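Local coordinates for yeast glycogen phosphorylase (Saccharomyces cerevisiae, PDB 1YGP), which belongs to the carbohydrate phosphorylase family, is built on the two-domain GT-B fold and carries pyridoxal-5'-phosphate, at residues N573-L578 / A707-E712; L601-V606 / P647-I652; E356-V361 / T397-Y402. All blocks are in the same frame, centred on the assembly; numbering follows the deposited sequence.

Contact 1: residues N573-L578 / A707-E712; sequences NNKIRL and ASDLSE
K575 meets A707 and D709 in succession as its side chain leaves helix 562-584. Its CB carries CG anti to the carbonyl carbon (chi1 -85°), and CG comes up to the backbone oxygen of A707 at 3.4 Å. CD is equally far, 4.0 Å, from A707 O and D709 OD2. The chain then bends at chi3 (-104°), which puts CE against the D709 carboxylate, 3.4 Å from both of its oxygens. At the tip, NZ forms a salt bridge and hydrogen bond with OD2 of D709 at 2.9 Å; D709 OD2 receives it through its syn lone pair, on the side of OD1, while the two side chains cross at about a right angle. The ammonium group also donates to T600 O and weakly to L597 O, and OD2 accepts the backbone N-H of F602 as well. NZ and OD2 thus each have a further partner besides one another, and the two buried opposite charges probably stabilise each other.

This is how a helix can be fastened to the loop that leads into a neighbouring strand: 707-709 run into strand 710-713 of the parallel, Rossmann-like sheet in one half of the GT-B fold, and helix 562-584 packs at that entrance.

The methyl of A707 lies against the helix: CB is 3.5 Å from N574 O, and it packs on CB of L578 at 3.9 Å, with CD2 of L578 touching the same methyl. N574 adds its CB, 4.0 Å from CA of A707. Its amide ND2 donates to N526 OD1 and to P706 O, bridging to the residue just before A707, and its OD1 lies over the centre of the R577 guanidinium, 4.1 Å above the plane.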
ATOM      1  N   ASN A 573      37.655   0.751  16.575  1.00 26.84           N
ATOM      2  CA  ASN A 573      36.315   0.315  16.942  1.00 27.82           C
ATOM      3  C   ASN A 573      35.434   0.400  15.714  1.00 26.57           C
ATOM      4  O   ASN A 573      34.692  -0.549  15.443  1.00 29.26           O
ATOM      5  CB  ASN A 573      35.722   1.185  18.051  1.00 33.88           C
ATOM      6  CG  ASN A 573      36.575   1.268  19.325  1.00 40.12           C
ATOM      7  OD1 ASN A 573      36.602   2.306  19.994  1.00 43.89           O
ATOM      8  ND2 ASN A 573      37.299   0.227  19.741  1.00 37.04           N
ATOM      9  N   ASN A 574      35.571   1.456  14.898  1.00 24.42           N
ATOM     10  CA  ASN A 574      34.823   1.583  13.645  1.00 21.46           C
ATOM     11  C   ASN A 574      35.099   0.455  12.676  1.00 20.04           C
ATOM     12  O   ASN A 574      34.195   0.005  11.957  1.00 18.27           O
ATOM     13  CB  ASN A 574      35.130   2.850  12.889  1.00 16.80           C
ATOM     14  CG  ASN A 574      34.461   4.081  13.466  1.00 21.88           C
ATOM     15  OD1 ASN A 574      33.535   4.043  14.271  1.00 19.33           O
ATOM     16  ND2 ASN A 574      34.926   5.251  13.073  1.00 24.80           N
ATOM     17  N   LYS A 575      36.344  -0.036  12.671  1.00 20.38           N
ATOM     18  CA  LYS A 575      36.691  -1.181  11.847  1.00 20.62           C
ATOM     19  C   LYS A 575      35.972  -2.433  12.325  1.00 18.83           C
ATOM     20  O   LYS A 575      35.471  -3.220  11.509  1.00 17.39           O
ATOM     21  CB  LYS A 575      38.210  -1.414  11.854  1.00 19.10           C
ATOM     22  CG  LYS A 575      38.858  -0.539  10.785  1.00 19.36           C
ATOM     23  CD  LYS A 575      40.199  -1.075  10.355  1.00 15.08           C
ATOM     24  CE  LYS A 575      41.321  -0.274  10.962  1.00 23.59           C
ATOM     25  NZ  LYS A 575      42.586  -0.897  10.614  1.00 29.12           N
ATOM     26  N   ILE A 576      35.824  -2.570  13.646  1.00 17.16           N
ATOM     27  CA  ILE A 576      35.128  -3.708  14.224  1.00 16.59           C
ATOM     28  C   ILE A 576      33.689  -3.698  13.757  1.00 16.48           C
ATOM     29  O   ILE A 576      33.215  -4.773  13.384  1.00 17.28           O
ATOM     30  CB  ILE A 576      35.192  -3.664  15.782  1.00 16.68           C
ATOM     31  CG1 ILE A 576      36.602  -4.038  16.215  1.00  7.28           C
ATOM     32  CG2 ILE A 576      34.138  -4.591  16.411  1.00 12.53           C
ATOM     33  CD1 ILE A 576      36.889  -3.669  17.692  1.00  9.55           C
ATOM     34  N   ARG A 577      33.004  -2.544  13.731  1.00 17.19           N
ATOM     35  CA  ARG A 577      31.623  -2.502  13.258  1.00 19.01           C
ATOM     36  C   ARG A 577      31.531  -3.084  11.864  1.00 20.74           C
ATOM     37  O   ARG A 577      30.696  -3.962  11.645  1.00 27.86           O
ATOM     38  CB  ARG A 577      31.012  -1.124  13.088  1.00 21.59           C
ATOM     39  CG  ARG A 577      30.912  -0.168  14.251  1.00 30.62           C
ATOM     40  CD  ARG A 577      29.893   0.921  13.895  1.00 33.64           C
ATOM     41  NE  ARG A 577      30.255   1.642  12.688  1.00 40.30           N
ATOM     42  CZ  ARG A 577      29.984   2.936  12.523  1.00 42.51           C
ATOM     43  NH1 ARG A 577      29.357   3.644  13.458  1.00 42.61           N
ATOM     44  NH2 ARG A 577      30.380   3.532  11.398  1.00 44.71           N
ATOM     45  N   LEU A 578      32.390  -2.655  10.925  1.00 19.32           N
ATOM     46  CA  LEU A 578      32.344  -3.134   9.560  1.00 15.46           C
ATOM     47  C   LEU A 578      32.547  -4.638   9.530  1.00 20.32           C
ATOM     48  O   LEU A 578      31.795  -5.349   8.856  1.00 18.20           O
ATOM     49  CB  LEU A 578      33.424  -2.460   8.727  1.00 13.38           C
ATOM     50  CG  LEU A 578      33.518  -2.934   7.277  1.00 10.48           C
ATOM     51  CD1 LEU A 578      32.228  -2.588   6.558  1.00  9.32           C
ATOM     52  CD2 LEU A 578      34.727  -2.320   6.610  1.00  6.16           C
ATOM     53  N   ALA A 707      35.127   3.381   8.823  1.00 11.05           N
ATOM     54  CA  ALA A 707      36.038   2.276   9.035  1.00 10.31           C
ATOM     55  C   ALA A 707      37.212   2.338   8.083  1.00 15.88           C
ATOM     56  O   ALA A 707      38.156   1.546   8.171  1.00 17.72           O
ATOM     57  CB  ALA A 707      35.354   0.967   8.774  1.00 10.42           C
ATOM     58  N   SER A 708      37.182   3.275   7.146  1.00 20.03           N
ATOM     59  CA  SER A 708      38.158   3.276   6.090  1.00 22.35           C
ATOM     60  C   SER A 708      39.521   3.742   6.541  1.00 25.37           C
ATOM     61  O   SER A 708      39.634   4.775   7.204  1.00 25.01           O
ATOM     62  CB  SER A 708      37.667   4.166   4.984  1.00 22.42           C
ATOM     63  OG  SER A 708      38.380   3.950   3.773  1.00 26.45           O
ATOM     64  N   ASP A 709      40.541   2.953   6.184  1.00 21.48           N
ATOM     65  CA  ASP A 709      41.896   3.410   6.357  1.00 21.82           C
ATOM     66  C   ASP A 709      42.313   4.160   5.086  1.00 23.74           C
ATOM     67  O   ASP A 709      42.898   5.253   5.137  1.00 26.15           O
ATOM     68  CB  ASP A 709      42.808   2.220   6.600  1.00 22.63           C
ATOM     69  CG  ASP A 709      42.736   1.613   7.994  1.00 22.69           C
ATOM     70  OD1 ASP A 709      42.322   2.281   8.941  1.00 27.78           O
ATOM     71  OD2 ASP A 709      43.127   0.465   8.147  1.00 16.84           O
ATOM     72  N   LEU A 710      41.983   3.619   3.912  1.00 21.01           N
ATOM     73  CA  LEU A 710      42.334   4.221   2.641  1.00 18.58           C
ATOM     74  C   LEU A 710      41.127   3.985   1.727  1.00 20.12           C
ATOM     75  O   LEU A 710      40.446   2.940   1.821  1.00 21.81           O
ATOM     76  CB  LEU A 710      43.602   3.512   2.171  1.00 17.48           C
ATOM     77  CG  LEU A 710      44.636   3.956   1.093  1.00 19.92           C
ATOM     78  CD1 LEU A 710      44.348   3.186  -0.169  1.00 14.26           C
ATOM     79  CD2 LEU A 710      44.676   5.467   0.946  1.00 11.93           C
ATOM     80  N   SER A 711      40.828   4.942   0.851  1.00 17.08           N
ATOM     81  CA  SER A 711      39.716   4.816  -0.080  1.00 15.12           C
ATOM     82  C   SER A 711      40.190   5.141  -1.479  1.00 14.62           C
ATOM     83  O   SER A 711      40.932   6.108  -1.691  1.00 23.67           O
ATOM     84  CB  SER A 711      38.595   5.756   0.323  1.00 14.17           C
ATOM     85  OG  SER A 711      38.885   7.150   0.362  1.00 11.65           O
ATOM     86  N   GLU A 712      39.790   4.372  -2.466  1.00 11.25           N
ATOM     87  CA  GLU A 712      40.320   4.529  -3.805  1.00 13.53           C
ATOM     88  C   GLU A 712      39.525   5.537  -4.616  1.00 13.50           C
ATOM     89  O   GLU A 712      38.288   5.481  -4.664  1.00 15.26           O
ATOM     90  CB  GLU A 712      40.293   3.182  -4.480  1.00 13.56           C
ATOM     91  CG  GLU A 712      41.105   2.167  -3.705  1.00 12.27           C
ATOM     92  CD  GLU A 712      42.438   1.815  -4.329  1.00 16.59           C
ATOM     93  OE1 GLU A 712      42.687   2.169  -5.483  1.00 18.94           O
ATOM     94  OE2 GLU A 712      43.229   1.156  -3.657  1.00 17.94           O
TER

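Contact 2: residues L601-V606 / P647-I652; sequences LFDMQV and PRKVSI
R648 O accepts the N-H of L601 and starts a register in which two parallel strands exchange five backbone hydrogen bonds, each 2.9 Å between N and O. The directions of the two short strands differ by 14°.

K649, paired with L601, runs its side chain alongside that leucine, and its CA-H approaches L601 O. The lysine is extended as far as CE and turns at chi4 (72°), which places NZ 3.5 Å from OD2 of D603 in a salt bridge. NZ also lies 3.9 Å from CD2 of L601. A second, long and weak ion pair joins NZ to D835, and H831 bonds weakly to D603 OD2.

V650 binds in both directions, its N-H to L601 O and its carbonyl to the N-H of D603. On the opposite face of the sheet its side chain lies beside that of F602: V650 CG2 is 3.9 Å from F602 CE1, and V650 CB stands 4.2 Å above the phenyl plane, offset toward the rim. S651 follows on the face of K649 and contributes a CA-H contact to D603 O.

I652 returns to the face of V650. Its N-H binds D603 O, its carbonyl takes the N-H of Q605, and its CB packs 3.7 Å from CB of M604. Helix 562-584 lies against F602 and M604, while helix 820-840 covers L601 and K649.

Two adjacent parallel strands joined through helices 615-634 and 639-645 make a beta-alpha-beta crossover of the Rossmann-like half of a GT-B fold, and strand 601-606 delivers the chain directly to K607 of the pyridoxal-5'-phosphate pocket.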
ATOM      1  N   LEU A 601      45.301  -2.944   6.960  1.00 24.66           N
ATOM      2  CA  LEU A 601      44.854  -1.748   6.259  1.00 22.23           C
ATOM      3  C   LEU A 601      43.574  -2.107   5.525  1.00 21.61           C
ATOM      4  O   LEU A 601      43.505  -3.081   4.760  1.00 22.53           O
ATOM      5  CB  LEU A 601      45.861  -1.250   5.213  1.00 19.78           C
ATOM      6  CG  LEU A 601      45.497  -0.023   4.370  1.00 17.36           C
ATOM      7  CD1 LEU A 601      45.921   1.261   5.052  1.00 17.38           C
ATOM      8  CD2 LEU A 601      46.240  -0.092   3.054  1.00 20.33           C
ATOM      9  N   PHE A 602      42.544  -1.337   5.833  1.00 17.81           N
ATOM     10  CA  PHE A 602      41.283  -1.451   5.151  1.00 16.59           C
ATOM     11  C   PHE A 602      41.318  -0.470   3.982  1.00 14.19           C
ATOM     12  O   PHE A 602      41.439   0.754   4.130  1.00 15.11           O
ATOM     13  CB  PHE A 602      40.198  -1.153   6.170  1.00 13.10           C
ATOM     14  CG  PHE A 602      39.821  -2.369   7.029  1.00 17.74           C
ATOM     15  CD1 PHE A 602      40.781  -3.258   7.527  1.00 19.11           C
ATOM     16  CD2 PHE A 602      38.475  -2.592   7.341  1.00 16.83           C
ATOM     17  CE1 PHE A 602      40.392  -4.342   8.319  1.00 16.08           C
ATOM     18  CE2 PHE A 602      38.103  -3.676   8.133  1.00 11.65           C
ATOM     19  CZ  PHE A 602      39.057  -4.548   8.621  1.00  7.81           C
ATOM     20  N   ASP A 603      41.270  -1.030   2.793  1.00 12.08           N
ATOM     21  CA  ASP A 603      41.386  -0.273   1.576  1.00 13.67           C
ATOM     22  C   ASP A 603      40.081  -0.443   0.801  1.00 18.29           C
ATOM     23  O   ASP A 603      39.875  -1.538   0.240  1.00 19.35           O
ATOM     24  CB  ASP A 603      42.601  -0.850   0.865  1.00 11.43           C
ATOM     25  CG  ASP A 603      42.994  -0.316  -0.500  1.00 17.78           C
ATOM     26  OD1 ASP A 603      42.427   0.677  -0.974  1.00 16.12           O
ATOM     27  OD2 ASP A 603      43.884  -0.926  -1.093  1.00 15.16           O
ATOM     28  N   MET A 604      39.191   0.577   0.724  1.00 12.98           N
ATOM     29  CA  MET A 604      37.938   0.418   0.007  1.00  6.22           C
ATOM     30  C   MET A 604      37.711   1.221  -1.252  1.00  5.94           C
ATOM     31  O   MET A 604      38.192   2.350  -1.373  1.00  5.58           O
ATOM     32  CB  MET A 604      36.713   0.701   0.902  1.00  7.02           C
ATOM     33  CG  MET A 604      36.743   1.631   2.085  1.00  7.51           C
ATOM     34  SD  MET A 604      37.403   0.837   3.587  1.00 14.77           S
ATOM     35  CE  MET A 604      35.979   0.490   4.560  1.00  9.09           C
ATOM     36  N   GLN A 605      36.966   0.662  -2.213  1.00  7.43           N
ATOM     37  CA  GLN A 605      36.490   1.376  -3.408  1.00  6.75           C
ATOM     38  C   GLN A 605      35.010   1.013  -3.554  1.00  6.25           C
ATOM     39  O   GLN A 605      34.624  -0.007  -4.131  1.00  5.31           O
ATOM     40  CB  GLN A 605      37.246   0.949  -4.687  1.00  5.24           C
ATOM     41  CG  GLN A 605      36.956   1.800  -5.912  1.00  2.00           C
ATOM     42  CD  GLN A 605      37.719   1.381  -7.163  1.00  7.63           C
ATOM     43  OE1 GLN A 605      38.237   0.272  -7.282  1.00  6.11           O
ATOM     44  NE2 GLN A 605      37.800   2.208  -8.192  1.00 12.42           N
ATOM     45  N   VAL A 606      34.154   1.821  -2.936  1.00  8.38           N
ATOM     46  CA  VAL A 606      32.722   1.623  -3.003  1.00  8.96           C
ATOM     47  C   VAL A 606      32.083   2.732  -3.849  1.00 16.32           C
ATOM     48  O   VAL A 606      32.030   3.912  -3.462  1.00 18.87           O
ATOM     49  CB  VAL A 606      32.069   1.600  -1.573  1.00  4.28           C
ATOM     50  CG1 VAL A 606      32.531   0.341  -0.862  1.00  9.98           C
ATOM     51  CG2 VAL A 606      32.485   2.769  -0.691  1.00  6.84           C
ATOM     52  N   PRO A 647      52.290  -6.202   3.354  1.00 27.84           N
ATOM     53  CA  PRO A 647      51.643  -6.370   4.637  1.00 29.86           C
ATOM     54  C   PRO A 647      50.114  -6.502   4.538  1.00 32.59           C
ATOM     55  O   PRO A 647      49.497  -6.085   3.555  1.00 33.12           O
ATOM     56  CB  PRO A 647      52.141  -5.160   5.402  1.00 27.74           C
ATOM     57  CG  PRO A 647      53.207  -4.511   4.543  1.00 24.29           C
ATOM     58  CD  PRO A 647      52.734  -4.836   3.147  1.00 25.08           C
ATOM     59  N   ARG A 648      49.540  -6.983   5.654  1.00 34.72           N
ATOM     60  CA  ARG A 648      48.121  -7.250   5.893  1.00 32.08           C
ATOM     61  C   ARG A 648      47.128  -6.146   5.506  1.00 30.68           C
ATOM     62  O   ARG A 648      47.123  -5.032   6.064  1.00 28.11           O
ATOM     63  CB  ARG A 648      48.037  -7.616   7.367  1.00 35.08           C
ATOM     64  CG  ARG A 648      46.723  -8.209   7.811  1.00 39.77           C
ATOM     65  CD  ARG A 648      46.877  -8.925   9.146  1.00 47.22           C
ATOM     66  NE  ARG A 648      47.253 -10.324   8.968  1.00 52.13           N
ATOM     67  CZ  ARG A 648      48.472 -10.799   9.245  1.00 53.75           C
ATOM     68  NH1 ARG A 648      49.456 -10.017   9.713  1.00 50.31           N
ATOM     69  NH2 ARG A 648      48.702 -12.095   9.027  1.00 54.58           N
ATOM     70  N   LYS A 649      46.261  -6.519   4.562  1.00 26.12           N
ATOM     71  CA  LYS A 649      45.343  -5.627   3.873  1.00 21.82           C
ATOM     72  C   LYS A 649      44.020  -6.356   3.671  1.00 21.42           C
ATOM     73  O   LYS A 649      43.972  -7.593   3.654  1.00 25.05           O
ATOM     74  CB  LYS A 649      45.947  -5.282   2.520  1.00 20.56           C
ATOM     75  CG  LYS A 649      45.457  -4.111   1.689  1.00 17.79           C
ATOM     76  CD  LYS A 649      46.047  -4.329   0.310  1.00 13.61           C
ATOM     77  CE  LYS A 649      46.072  -3.086  -0.598  1.00 17.81           C
ATOM     78  NZ  LYS A 649      47.052  -2.074  -0.218  1.00 14.83           N
ATOM     79  N   VAL A 650      42.932  -5.600   3.538  1.00 18.64           N
ATOM     80  CA  VAL A 650      41.601  -6.092   3.204  1.00 10.21           C
ATOM     81  C   VAL A 650      41.118  -5.091   2.167  1.00  7.47           C
ATOM     82  O   VAL A 650      41.042  -3.876   2.438  1.00  2.35           O
ATOM     83  CB  VAL A 650      40.584  -6.043   4.381  1.00 10.80           C
ATOM     84  CG1 VAL A 650      39.241  -6.534   3.890  1.00  4.83           C
ATOM     85  CG2 VAL A 650      40.974  -6.952   5.502  1.00  7.67           C
ATOM     86  N   SER A 651      40.843  -5.571   0.975  1.00  4.84           N
ATOM     87  CA  SER A 651      40.233  -4.718  -0.025  1.00 12.92           C
ATOM     88  C   SER A 651      38.705  -4.889   0.027  1.00 17.12           C
ATOM     89  O   SER A 651      38.141  -5.991  -0.076  1.00 18.10           O
ATOM     90  CB  SER A 651      40.762  -5.095  -1.381  1.00 11.24           C
ATOM     91  OG  SER A 651      42.184  -5.007  -1.413  1.00 14.73           O
ATOM     92  N   ILE A 652      38.008  -3.778   0.227  1.00 18.21           N
ATOM     93  CA  ILE A 652      36.564  -3.748   0.361  1.00 16.61           C
ATOM     94  C   ILE A 652      35.997  -3.147  -0.921  1.00 16.32           C
ATOM     95  O   ILE A 652      36.322  -2.005  -1.264  1.00 19.03           O
ATOM     96  CB  ILE A 652      36.234  -2.896   1.612  1.00 15.45           C
ATOM     97  CG1 ILE A 652      36.800  -3.520   2.890  1.00 15.05           C
ATOM     98  CG2 ILE A 652      34.734  -2.761   1.712  1.00 16.09           C
ATOM     99  CD1 ILE A 652      36.072  -4.801   3.351  1.00 15.76           C
TER

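Contact 3: residues E356-V361 / T397-Y402; sequences EFPDQV and TKTFAY
F357 turns a ring edge toward T399. Its CG, anti to the backbone N (chi1 -159°), lies nearer T399 than CB does. CD2 lies 3.6 Å from OG1 of T399, which sits near the plane of the ring, and CE2 reaches the methyl CG2 at 3.9 Å. One ring face is taken by CG2 of V361, four residues on, 3.5 Å above the plane and offset toward the rim. F347 packs edge-to-face with the ring. The carbonyl of F357 accepts from both Q360 N and V361 N as the short helix closes.

P358 brings its pyrrolidine ring across the end of the other helix. Its CB meets CB of K398 at 3.7 Å, and its CG also touches that CB and lies 4.0 Å from OG1 of T399. The lysine tip turns elsewhere, to a salt bridge with D394. The threonine hydroxyl donates to I395 O, one turn back in its own helix, so its proton is engaged there, and toward F357 and P358 it makes packing contacts.

V361 completes the contact as the chain leaves the helix: its O is 3.8 Å from CG2 of T399, whose methyl also faces CG1 of the valine at 4.2 Å.

Helix 322-350 backs F357 and V361, and beyond the junction strands 361-366 and 400-404 run on as parallel neighbours in the large mixed sheet, with strand 478-483 flanking the second.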
ATOM      1  N   GLU A 356       5.780  39.796 -10.160  1.00 20.66           N
ATOM      2  CA  GLU A 356       6.595  39.574  -8.984  1.00 22.73           C
ATOM      3  C   GLU A 356       7.011  38.126  -8.775  1.00 22.97           C
ATOM      4  O   GLU A 356       7.786  37.833  -7.850  1.00 21.65           O
ATOM      5  CB  GLU A 356       5.886  39.995  -7.745  1.00 27.23           C
ATOM      6  CG  GLU A 356       5.477  41.434  -7.787  1.00 35.55           C
ATOM      7  CD  GLU A 356       5.080  41.920  -6.415  1.00 42.19           C
ATOM      8  OE1 GLU A 356       4.238  41.293  -5.768  1.00 45.19           O
ATOM      9  OE2 GLU A 356       5.629  42.935  -6.001  1.00 48.66           O
ATOM     10  N   PHE A 357       6.554  37.195  -9.629  1.00 21.79           N
ATOM     11  CA  PHE A 357       6.936  35.793  -9.541  1.00 17.84           C
ATOM     12  C   PHE A 357       8.447  35.652  -9.388  1.00 16.44           C
ATOM     13  O   PHE A 357       8.800  35.091  -8.344  1.00 18.49           O
ATOM     14  CB  PHE A 357       6.468  35.006 -10.786  1.00 17.72           C
ATOM     15  CG  PHE A 357       6.374  33.506 -10.550  1.00 17.03           C
ATOM     16  CD1 PHE A 357       5.363  32.992  -9.724  1.00 15.54           C
ATOM     17  CD2 PHE A 357       7.283  32.638 -11.152  1.00 12.98           C
ATOM     18  CE1 PHE A 357       5.257  31.614  -9.502  1.00 11.42           C
ATOM     19  CE2 PHE A 357       7.162  31.263 -10.921  1.00 14.91           C
ATOM     20  CZ  PHE A 357       6.156  30.746 -10.104  1.00  6.53           C
ATOM     21  N   PRO A 358       9.386  36.198 -10.195  1.00 12.63           N
ATOM     22  CA  PRO A 358      10.823  36.049  -9.981  1.00 10.06           C
ATOM     23  C   PRO A 358      11.272  36.563  -8.625  1.00 11.64           C
ATOM     24  O   PRO A 358      12.241  36.085  -8.048  1.00 13.77           O
ATOM     25  CB  PRO A 358      11.452  36.804 -11.097  1.00  7.73           C
ATOM     26  CG  PRO A 358      10.407  36.756 -12.163  1.00  9.34           C
ATOM     27  CD  PRO A 358       9.172  37.062 -11.347  1.00  8.62           C
ATOM     28  N   ASP A 359      10.575  37.527  -8.040  1.00 13.22           N
ATOM     29  CA  ASP A 359      10.993  38.030  -6.747  1.00 18.09           C
ATOM     30  C   ASP A 359      10.568  37.077  -5.637  1.00 18.97           C
ATOM     31  O   ASP A 359      11.052  37.171  -4.511  1.00 19.88           O
ATOM     32  CB  ASP A 359      10.390  39.423  -6.544  1.00 19.49           C
ATOM     33  CG  ASP A 359      10.786  40.400  -7.648  1.00 26.64           C
ATOM     34  OD1 ASP A 359      11.984  40.600  -7.859  1.00 30.36           O
ATOM     35  OD2 ASP A 359       9.899  40.951  -8.308  1.00 29.24           O
ATOM     36  N   GLN A 360       9.636  36.169  -5.908  1.00 18.59           N
ATOM     37  CA  GLN A 360       9.169  35.235  -4.907  1.00 19.32           C
ATOM     38  C   GLN A 360       9.540  33.775  -5.151  1.00 17.57           C
ATOM     39  O   GLN A 360       9.603  33.016  -4.188  1.00 18.71           O
ATOM     40  CB  GLN A 360       7.653  35.341  -4.789  1.00 18.79           C
ATOM     41  CG  GLN A 360       7.140  36.702  -4.361  1.00 17.75           C
ATOM     42  CD  GLN A 360       7.574  37.109  -2.959  1.00 23.37           C
ATOM     43  OE1 GLN A 360       7.240  36.457  -1.978  1.00 21.90           O
ATOM     44  NE2 GLN A 360       8.320  38.194  -2.775  1.00 23.60           N
ATOM     45  N   VAL A 361       9.818  33.276  -6.345  1.00 13.79           N
ATOM     46  CA  VAL A 361      10.083  31.863  -6.515  1.00 14.25           C
ATOM     47  C   VAL A 361      11.475  31.663  -7.080  1.00 14.66           C
ATOM     48  O   VAL A 361      11.800  32.328  -8.057  1.00 16.07           O
ATOM     49  CB  VAL A 361       9.043  31.260  -7.479  1.00 16.82           C
ATOM     50  CG1 VAL A 361       9.292  29.782  -7.686  1.00 19.68           C
ATOM     51  CG2 VAL A 361       7.666  31.404  -6.901  1.00 17.77           C
ATOM     52  N   THR A 397      12.774  33.173 -17.412  1.00 15.36           N
ATOM     53  CA  THR A 397      14.198  33.434 -17.422  1.00 11.54           C
ATOM     54  C   THR A 397      14.742  33.813 -16.059  1.00 11.18           C
ATOM     55  O   THR A 397      15.731  33.282 -15.554  1.00 14.32           O
ATOM     56  CB  THR A 397      14.333  34.508 -18.477  1.00 11.53           C
ATOM     57  OG1 THR A 397      14.141  33.808 -19.705  1.00 17.25           O
ATOM     58  CG2 THR A 397      15.626  35.294 -18.416  1.00 26.40           C
ATOM     59  N   LYS A 398      14.062  34.731 -15.404  1.00 12.55           N
ATOM     60  CA  LYS A 398      14.489  35.144 -14.100  1.00 11.87           C
ATOM     61  C   LYS A 398      14.147  34.139 -13.009  1.00 11.92           C
ATOM     62  O   LYS A 398      14.724  34.248 -11.934  1.00 14.85           O
ATOM     63  CB  LYS A 398      13.871  36.487 -13.824  1.00 11.10           C
ATOM     64  CG  LYS A 398      14.668  37.558 -14.515  1.00 14.65           C
ATOM     65  CD  LYS A 398      14.064  38.893 -14.114  1.00 32.50           C
ATOM     66  CE  LYS A 398      13.104  39.510 -15.134  1.00 38.54           C
ATOM     67  NZ  LYS A 398      13.852  40.140 -16.210  1.00 45.91           N
ATOM     68  N   THR A 399      13.312  33.126 -13.240  1.00 12.48           N
ATOM     69  CA  THR A 399      12.940  32.159 -12.216  1.00  6.46           C
ATOM     70  C   THR A 399      13.905  30.982 -12.152  1.00  4.45           C
ATOM     71  O   THR A 399      14.149  30.450 -11.075  1.00  5.51           O
ATOM     72  CB  THR A 399      11.501  31.644 -12.490  1.00  6.69           C
ATOM     73  OG1 THR A 399      10.613  32.762 -12.513  1.00  2.00           O
ATOM     74  CG2 THR A 399      11.034  30.665 -11.418  1.00 13.45           C
ATOM     75  N   PHE A 400      14.507  30.518 -13.233  1.00  6.94           N
ATOM     76  CA  PHE A 400      15.334  29.317 -13.190  1.00  9.49           C
ATOM     77  C   PHE A 400      16.841  29.476 -13.091  1.00 14.64           C
ATOM     78  O   PHE A 400      17.434  30.511 -13.448  1.00 17.46           O
ATOM     79  CB  PHE A 400      15.038  28.473 -14.416  1.00  6.05           C
ATOM     80  CG  PHE A 400      13.586  28.023 -14.430  1.00 13.20           C
ATOM     81  CD1 PHE A 400      13.193  26.944 -13.640  1.00 11.92           C
ATOM     82  CD2 PHE A 400      12.643  28.717 -15.200  1.00 10.01           C
ATOM     83  CE1 PHE A 400      11.855  26.570 -13.620  1.00 14.89           C
ATOM     84  CE2 PHE A 400      11.309  28.331 -15.168  1.00  7.57           C
ATOM     85  CZ  PHE A 400      10.914  27.262 -14.382  1.00 13.95           C
ATOM     86  N   ALA A 401      17.474  28.435 -12.558  1.00 15.06           N
ATOM     87  CA  ALA A 401      18.914  28.303 -12.564  1.00 16.39           C
ATOM     88  C   ALA A 401      19.196  26.811 -12.728  1.00 19.00           C
ATOM     89  O   ALA A 401      18.467  25.959 -12.201  1.00 21.85           O
ATOM     90  CB  ALA A 401      19.515  28.772 -11.258  1.00 18.21           C
ATOM     91  N   TYR A 402      20.280  26.459 -13.408  1.00 17.71           N
ATOM     92  CA  TYR A 402      20.624  25.091 -13.757  1.00 11.39           C
ATOM     93  C   TYR A 402      21.956  24.634 -13.157  1.00 11.60           C
ATOM     94  O   TYR A 402      22.971  25.309 -13.370  1.00 14.96           O
ATOM     95  CB  TYR A 402      20.609  25.107 -15.273  1.00 11.06           C
ATOM     96  CG  TYR A 402      21.295  23.986 -16.024  1.00 13.01           C
ATOM     97  CD1 TYR A 402      20.916  22.666 -15.808  1.00 13.33           C
ATOM     98  CD2 TYR A 402      22.265  24.285 -16.981  1.00 16.51           C
ATOM     99  CE1 TYR A 402      21.489  21.641 -16.548  1.00 11.46           C
ATOM    100  CE2 TYR A 402      22.846  23.250 -17.729  1.00 16.24           C
ATOM    101  CZ  TYR A 402      22.448  21.936 -17.503  1.00 11.12           C
ATOM    102  OH  TYR A 402      22.995  20.897 -18.225  1.00 19.49           O
TER

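Overall arrangement
From the N terminus, contact 3 comes first: 356-361 meets 397-402, closing a short loop where two helix ends pass into adjacent strands of the mixed sheet. That loop is complete before the others begin. Contact 1 then opens at helix 562-584. Before it closes at 707-712, the chain makes the whole of contact 2, pairing 601-606 with 647-652, so the shorter loop falls within the longer one. Strand 601-606 is shared ground, lying between strands 649-654 and 710-713 in the parallel sheet, and E712 N probably bonds to M604 O. Contact 3 belongs to the other half of the fold, its centre about 45 Å from that of contact 1.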